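Local coordinates for Lmo2470 protein (Listeria monocytogenes EGD-e, PDB 5HL3), which is a calcium-binding leucine-rich-repeat internalin that interacts with the host protein afadin and facilitates crossing of the basement membrane, at residues L242-N247 with E251-V256. Sequence-based numbering, arbitrary orientation.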
# COMPACT_ATOMS: atom_id res chain seq x y z
N LEU A 242 12.49 -6.40 -3.30
CA LEU A 242 11.26 -6.58 -4.08
C LEU A 242 10.47 -7.67 -3.37
O LEU A 242 10.83 -8.86 -3.43
CB LEU A 242 11.57 -6.98 -5.52
CG LEU A 242 10.40 -7.36 -6.43
CD1 LEU A 242 9.45 -6.20 -6.55
CD2 LEU A 242 10.89 -7.75 -7.81
N ASN A 243 9.37 -7.30 -2.73
CA ASN A 243 8.59 -8.27 -1.97
C ASN A 243 7.50 -8.83 -2.86
O ASN A 243 6.62 -8.11 -3.27
CB ASN A 243 8.01 -7.62 -0.70
CG ASN A 243 7.45 -8.65 0.27
OD1 ASN A 243 6.98 -9.73 -0.13
ND2 ASN A 243 7.48 -8.34 1.53
N LEU A 244 7.59 -10.14 -3.16
CA LEU A 244 6.61 -10.83 -4.00
C LEU A 244 5.87 -11.88 -3.19
O LEU A 244 5.19 -12.75 -3.77
CB LEU A 244 7.31 -11.49 -5.21
CG LEU A 244 8.08 -10.52 -6.10
CD1 LEU A 244 8.78 -11.24 -7.26
CD2 LEU A 244 7.21 -9.40 -6.64
N ASP A 245 5.93 -11.82 -1.88
CA ASP A 245 5.31 -12.86 -1.05
C ASP A 245 3.81 -12.93 -1.30
O ASP A 245 3.15 -11.93 -1.58
CB ASP A 245 5.56 -12.55 0.44
CG ASP A 245 5.66 -13.76 1.32
OD1 ASP A 245 6.19 -14.77 0.87
OD2 ASP A 245 5.33 -13.64 2.52
N TYR A 246 3.24 -14.12 -1.22
CA TYR A 246 1.80 -14.28 -1.36
C TYR A 246 1.25 -13.77 -2.70
O TYR A 246 0.23 -13.08 -2.79
CB TYR A 246 1.04 -13.75 -0.13
CG TYR A 246 1.16 -14.63 1.08
CD1 TYR A 246 0.52 -15.86 1.13
CD2 TYR A 246 1.94 -14.25 2.17
CE1 TYR A 246 0.62 -16.70 2.23
CE2 TYR A 246 2.04 -15.10 3.29
CZ TYR A 246 1.39 -16.30 3.30
OH TYR A 246 1.49 -17.13 4.41
N ASN A 247 1.91 -14.18 -3.76
CA ASN A 247 1.41 -14.03 -5.14
C ASN A 247 1.31 -15.42 -5.76
O ASN A 247 1.31 -16.42 -5.01
CB ASN A 247 2.27 -13.03 -5.93
CG ASN A 247 1.96 -11.60 -5.55
OD1 ASN A 247 1.00 -11.01 -6.04
ND2 ASN A 247 2.77 -11.02 -4.68
N GLU A 251 7.47 -18.53 -11.76
CA GLU A 251 8.84 -18.17 -12.07
C GLU A 251 9.04 -16.75 -11.57
O GLU A 251 8.14 -15.92 -11.71
CB GLU A 251 9.15 -18.25 -13.58
CG GLU A 251 10.62 -18.06 -13.94
CD GLU A 251 10.91 -18.21 -15.41
OE1 GLU A 251 10.16 -17.61 -16.22
OE2 GLU A 251 11.92 -18.89 -15.75
N LEU A 252 10.21 -16.48 -11.00
CA LEU A 252 10.55 -15.13 -10.51
C LEU A 252 11.33 -14.37 -11.58
O LEU A 252 12.04 -14.97 -12.40
CB LEU A 252 11.40 -15.23 -9.25
CG LEU A 252 10.72 -16.00 -8.11
CD1 LEU A 252 11.71 -16.30 -6.97
CD2 LEU A 252 9.50 -15.26 -7.62
N PRO A 253 11.29 -13.03 -11.54
CA PRO A 253 12.02 -12.24 -12.54
C PRO A 253 13.52 -12.31 -12.32
O PRO A 253 14.05 -11.80 -11.32
CB PRO A 253 11.46 -10.81 -12.35
CG PRO A 253 10.93 -10.80 -10.96
CD PRO A 253 10.40 -12.19 -10.71
N SER A 254 14.20 -12.88 -13.30
CA SER A 254 15.60 -13.21 -13.15
C SER A 254 16.53 -12.01 -12.98
O SER A 254 17.56 -12.12 -12.30
CB SER A 254 16.08 -14.09 -14.32
OG SER A 254 16.09 -13.38 -15.56
N ASN A 255 16.20 -10.87 -13.57
CA ASN A 255 17.09 -9.70 -13.49
C ASN A 255 17.27 -9.13 -12.10
O ASN A 255 18.27 -8.49 -11.83
CB ASN A 255 16.60 -8.56 -14.40
CG ASN A 255 16.65 -8.92 -15.86
OD1 ASN A 255 17.38 -9.83 -16.29
ND2 ASN A 255 15.90 -8.17 -16.66
N VAL A 256 16.31 -9.39 -11.23
CA VAL A 256 16.29 -8.83 -9.88
C VAL A 256 16.16 -9.91 -8.82
O VAL A 256 15.78 -9.63 -7.69
CB VAL A 256 15.15 -7.79 -9.77
CG1 VAL A 256 15.42 -6.60 -10.68
CG2 VAL A 256 13.78 -8.40 -10.05
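L242, within strand 241-243 of the parallel sheet, and L244, just past its end, face the returning chain 251-256 across the interior of a leucine-rich-repeat coil, L242 lying nearest V256 (CA to CA 8.0 Å) and L244 nearest L252. With CG anti to the backbone N (chi1 173°), L242 sends CD2 to CG2 of V256 at 3.7 Å, the two side chains crossing at a slant; P253 CG lies farther from the same methyl. L244 CD1 meets the ring carbon CD of P253 at 3.9 Å, and the same methyl passes L252 CD2 at 4.1 Å, these two leucines running past each other in opposite senses. L252 also touches I260 of the next strand and I286 and M290 of helix 285-292, which extends the apolar interior toward the C-terminal domain.

Polar groups secure the turn after the strand. N243 OD1 accepts from D245 N at 2.9 Å in an Asx turn, and N247 ND2 donates to L244 O at 3.1 Å; that donor sits above the carbonyl plane, though the oxygen lies in the amide plane of N247. N247 also bonds L221 O and L226 N of the preceding coil, a rung of the asparagine ladder characteristic of these repeats. All four pairs that bridge the segments are carbon to carbon, so dispersion and burial hold them together, while N243 and N247 fix the backbone that carries L244.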